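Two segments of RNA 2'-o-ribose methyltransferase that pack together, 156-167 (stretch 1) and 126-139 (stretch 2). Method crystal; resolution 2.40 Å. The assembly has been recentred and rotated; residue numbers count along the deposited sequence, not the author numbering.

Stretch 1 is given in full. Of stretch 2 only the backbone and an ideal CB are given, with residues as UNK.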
# COMPACT_ATOMS: atom_id res chain seq x y z
N PRO A 156 -10.11 -2.07 -1.65
CA PRO A 156 -10.21 -0.90 -2.52
C PRO A 156 -9.43 0.32 -1.99
O PRO A 156 -8.85 1.06 -2.79
CB PRO A 156 -11.72 -0.64 -2.57
CG PRO A 156 -12.27 -2.01 -2.52
CD PRO A 156 -11.44 -2.66 -1.42
N GLN A 157 -9.42 0.53 -0.68
CA GLN A 157 -8.70 1.69 -0.14
C GLN A 157 -7.18 1.54 -0.18
O GLN A 157 -6.48 2.52 -0.38
CB GLN A 157 -9.16 2.04 1.29
CG GLN A 157 -9.67 0.90 2.13
CD GLN A 157 -11.06 0.43 1.70
OE1 GLN A 157 -12.01 1.22 1.64
NE2 GLN A 157 -11.19 -0.87 1.41
N VAL A 158 -6.68 0.33 0.01
CA VAL A 158 -5.24 0.11 -0.05
C VAL A 158 -4.79 0.34 -1.49
O VAL A 158 -3.74 0.91 -1.75
CB VAL A 158 -4.85 -1.32 0.37
CG1 VAL A 158 -3.36 -1.51 0.26
CG2 VAL A 158 -5.31 -1.59 1.80
N ILE A 159 -5.61 -0.11 -2.43
CA ILE A 159 -5.31 0.06 -3.84
C ILE A 159 -5.34 1.53 -4.28
O ILE A 159 -4.44 1.98 -4.98
CB ILE A 159 -6.29 -0.78 -4.73
CG1 ILE A 159 -5.92 -2.27 -4.62
CG2 ILE A 159 -6.24 -0.29 -6.17
CD1 ILE A 159 -7.02 -3.23 -5.13
N ARG A 160 -6.35 2.28 -3.87
CA ARG A 160 -6.40 3.69 -4.27
C ARG A 160 -5.32 4.53 -3.59
O ARG A 160 -4.60 5.26 -4.26
CB ARG A 160 -7.76 4.33 -3.96
CG ARG A 160 -7.88 5.70 -4.63
CD ARG A 160 -8.77 6.72 -3.92
NE ARG A 160 -8.92 7.92 -4.75
CZ ARG A 160 -9.59 9.02 -4.40
NH1 ARG A 160 -10.20 9.09 -3.21
NH2 ARG A 160 -9.67 10.05 -5.24
N ASN A 161 -5.18 4.43 -2.27
CA ASN A 161 -4.18 5.23 -1.57
C ASN A 161 -2.74 4.89 -1.91
O ASN A 161 -1.84 5.69 -1.65
CB ASN A 161 -4.39 5.17 -0.06
CG ASN A 161 -5.59 5.99 0.37
OD1 ASN A 161 -6.56 6.11 -0.36
ND2 ASN A 161 -5.53 6.55 1.58
N SER A 162 -2.51 3.72 -2.49
CA SER A 162 -1.16 3.32 -2.88
C SER A 162 -1.00 3.60 -4.36
O SER A 162 0.06 3.36 -4.92
CB SER A 162 -0.94 1.82 -2.65
OG SER A 162 -1.59 1.06 -3.66
N THR A 163 -2.07 4.08 -4.98
CA THR A 163 -2.10 4.33 -6.42
C THR A 163 -1.67 3.08 -7.20
O THR A 163 -1.02 3.19 -8.22
CB THR A 163 -1.22 5.55 -6.83
OG1 THR A 163 0.13 5.36 -6.38
CG2 THR A 163 -1.78 6.82 -6.22
N GLY A 164 -2.03 1.90 -6.71
CA GLY A 164 -1.71 0.66 -7.39
C GLY A 164 -0.35 0.04 -7.10
O GLY A 164 -0.06 -1.07 -7.55
N VAL A 165 0.47 0.75 -6.34
CA VAL A 165 1.80 0.29 -5.97
C VAL A 165 1.78 -1.03 -5.19
O VAL A 165 2.78 -1.75 -5.18
CB VAL A 165 2.55 1.39 -5.17
CG1 VAL A 165 3.61 0.80 -4.28
CG2 VAL A 165 3.17 2.39 -6.14
N VAL A 166 0.65 -1.35 -4.56
CA VAL A 166 0.53 -2.60 -3.80
C VAL A 166 0.72 -3.86 -4.63
O VAL A 166 1.07 -4.91 -4.10
CB VAL A 166 -0.85 -2.74 -3.11
CG1 VAL A 166 -0.92 -1.86 -1.91
CG2 VAL A 166 -1.97 -2.40 -4.09
N PHE A 167 0.48 -3.74 -5.94
CA PHE A 167 0.61 -4.88 -6.85
C PHE A 167 2.07 -5.24 -7.13
O PHE A 167 2.34 -6.29 -7.72
CB PHE A 167 -0.09 -4.57 -8.18
CG PHE A 167 -1.55 -4.23 -8.04
CD1 PHE A 167 -2.07 -3.10 -8.66
CD2 PHE A 167 -2.39 -5.03 -7.28
CE1 PHE A 167 -3.41 -2.77 -8.52
CE2 PHE A 167 -3.74 -4.70 -7.13
CZ PHE A 167 -4.24 -3.58 -7.75
N UNK A 126 -5.25 0.94 9.43
CA UNK A 126 -6.14 1.54 8.46
C UNK A 126 -5.66 1.38 7.02
O UNK A 126 -4.60 1.88 6.64
CB UNK A 126 -6.32 3.03 8.78
N UNK A 127 -6.46 0.67 6.20
CA UNK A 127 -6.18 0.39 4.78
C UNK A 127 -5.79 1.65 4.01
O UNK A 127 -4.91 1.60 3.15
CB UNK A 127 -7.40 -0.25 4.12
N UNK A 128 -6.45 2.76 4.31
CA UNK A 128 -6.12 4.01 3.65
C UNK A 128 -4.69 4.39 4.00
O UNK A 128 -3.90 4.73 3.12
CB UNK A 128 -7.10 5.12 4.05
N UNK A 129 -4.36 4.31 5.29
CA UNK A 129 -3.02 4.63 5.77
C UNK A 129 -2.00 3.66 5.19
O UNK A 129 -0.91 4.07 4.78
CB UNK A 129 -2.97 4.60 7.30
N UNK A 130 -2.37 2.38 5.16
CA UNK A 130 -1.49 1.36 4.62
C UNK A 130 -1.11 1.70 3.19
O UNK A 130 0.06 1.63 2.81
CB UNK A 130 -2.15 -0.02 4.69
N UNK A 131 -2.11 2.07 2.40
CA UNK A 131 -1.86 2.42 1.01
C UNK A 131 -0.98 3.65 0.85
O UNK A 131 -0.06 3.64 0.03
CB UNK A 131 -3.19 2.65 0.29
N UNK A 132 -1.24 4.69 1.63
CA UNK A 132 -0.43 5.91 1.55
C UNK A 132 1.02 5.60 1.91
O UNK A 132 1.94 6.07 1.25
CB UNK A 132 -0.99 6.99 2.47
N UNK A 133 1.21 4.78 2.94
CA UNK A 133 2.55 4.38 3.37
C UNK A 133 3.30 3.61 2.29
O UNK A 133 4.49 3.84 2.07
CB UNK A 133 2.46 3.53 4.64
N UNK A 134 2.61 2.70 1.61
CA UNK A 134 3.23 1.91 0.53
C UNK A 134 3.65 2.80 -0.63
O UNK A 134 4.65 2.55 -1.28
CB UNK A 134 2.27 0.83 0.03
N UNK A 135 2.88 3.85 -0.86
CA UNK A 135 3.17 4.80 -1.92
C UNK A 135 4.46 5.55 -1.59
O UNK A 135 5.32 5.73 -2.46
CB UNK A 135 2.01 5.77 -2.11
N UNK A 136 4.61 5.97 -0.34
CA UNK A 136 5.82 6.68 0.09
C UNK A 136 7.03 5.76 0.05
O UNK A 136 8.11 6.17 -0.36
CB UNK A 136 5.64 7.25 1.50
N UNK A 137 6.85 4.51 0.48
CA UNK A 137 7.95 3.55 0.47
C UNK A 137 8.38 3.22 -0.97
O UNK A 137 9.57 3.02 -1.24
CB UNK A 137 7.54 2.27 1.21
N UNK A 138 7.43 3.17 -1.88
CA UNK A 138 7.73 2.86 -3.27
C UNK A 138 8.51 4.01 -3.92
O UNK A 138 9.49 3.78 -4.63
CB UNK A 138 6.44 2.58 -4.04
N UNK A 139 8.06 5.23 -3.67
CA UNK A 139 8.69 6.41 -4.24
C UNK A 139 10.14 6.55 -3.77
O UNK A 139 11.02 6.90 -4.56
CB UNK A 139 7.89 7.66 -3.87

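Stretch 2 is a helix from 127 onward, crossing the short helix 156-161 at 30° with the axes 7.0 Å apart at closest approach, so small residues are to be expected where the backbones meet.

Position 126 precedes the first helical turn, and its CB finds nothing of stretch 1 nearby; many residues would serve. It is Lys126, the N-cap residue, whose end leads away. At 127, phi of -49° in the first turn admits proline, and the CB lies close to Gln157 CG and Val158 CG2, favouring a compact apolar group. Pro127 fits: its CB is 3.2 Å from Gln157 CG and 3.6 Å from Val158 CG2.

At 128 an ideal CB would stand 3.3 Å from Asn161 ND2, tight though not prohibitive, so glycine or perhaps alanine would suit. The residue is Gly128, and its O accepts a hydrogen bond from Asn161 ND2 (2.9 Å), the one direct hydrogen bond between the stretches. Position 129 points away and is free of demands from stretch 1; it holds Asn129.

Position 130 points sideways, its CB 4.6 Å from Val158 CG2, so a branched apolar chain could reach the valine. Leu130 does, with CD2 3.8 Å from Val158 CG2.

Position 131 is the most restrictive. Its CB would lie 2.7 Å from Val158 O and 2.8 Å from Asn161 CB, clashes that call for glycine. Gly131 brings its CA to 4.1 Å from Ser162 CA and its O to 3.1 Å from Ser162 CA, a CA-H...O contact. With 127, 130 and 134 it also forms the hole that receives Val158.

At 132 the CB is 4.4 Å from Asn161 O; small residues suit, and Ala132 adds a CA-H...O contact, CA to Asn161 O at 3.5 Å. Position 133 points away and is Val133.

Position 134 points toward Ser162, Val165 and Val166, where a long apolar chain can fill the space. Leu134 places CD1 3.1 Å from Val166 CG1, a tight contact, and 4.3 Å from Val158 CG1.

At 135 the CB runs beside Asn161 O and Thr163, inviting a long donor. Arg135, fully extended, lays one guanidinium face against Thr163 CG2 (3.5 Å from CZ), while a water accepts from NH1 (2.6 Å) and donates to Asn161 O (2.9 Å).

Positions 136, 137 and 139 meet nothing of stretch 1: Ser136, Ala137 and Ala139. At 138 the CB points toward Val165, so an apolar residue would suit, as would a polar one offering its CB; it is Asp138, whose CB lies 3.4 Å from Val165 CG1.

Stretch 2 (126-139) KPGNLGAVLRSADA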
# COMPACT_ATOMS: atom_id res chain seq x y z
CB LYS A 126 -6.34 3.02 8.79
CG LYS A 126 -6.90 3.24 10.19
CD LYS A 126 -8.18 2.43 10.42
CE LYS A 126 -8.65 2.51 11.87
NZ LYS A 126 -7.66 1.94 12.85
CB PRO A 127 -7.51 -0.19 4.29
CG PRO A 127 -8.08 -0.83 5.52
CD PRO A 127 -7.81 0.21 6.57
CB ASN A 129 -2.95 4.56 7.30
CG ASN A 129 -3.63 5.74 7.97
OD1 ASN A 129 -3.66 5.84 9.20
ND2 ASN A 129 -4.18 6.64 7.17
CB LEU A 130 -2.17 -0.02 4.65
CG LEU A 130 -1.40 -1.10 3.89
CD1 LEU A 130 -0.02 -1.29 4.52
CD2 LEU A 130 -2.20 -2.40 3.89
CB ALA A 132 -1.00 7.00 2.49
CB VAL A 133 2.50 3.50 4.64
CG1 VAL A 133 3.90 2.96 4.96
CG2 VAL A 133 1.96 4.31 5.81
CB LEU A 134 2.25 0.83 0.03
CG LEU A 134 1.83 -0.18 1.11
CD1 LEU A 134 0.91 -1.22 0.53
CD2 LEU A 134 3.06 -0.85 1.70
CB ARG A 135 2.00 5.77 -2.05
CG ARG A 135 2.08 6.72 -3.22
CD ARG A 135 0.80 7.53 -3.26
NE ARG A 135 0.77 8.53 -4.31
CZ ARG A 135 -0.21 9.41 -4.46
NH1 ARG A 135 -1.23 9.41 -3.60
NH2 ARG A 135 -0.18 10.29 -5.45
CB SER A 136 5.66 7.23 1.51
OG SER A 136 4.80 8.34 1.54
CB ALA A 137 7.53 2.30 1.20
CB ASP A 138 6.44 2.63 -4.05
CG ASP A 138 6.65 2.64 -5.56
OD1 ASP A 138 7.01 1.59 -6.13
OD2 ASP A 138 6.48 3.72 -6.17
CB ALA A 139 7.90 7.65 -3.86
O HOH W 1 -1.68 8.53 -1.16
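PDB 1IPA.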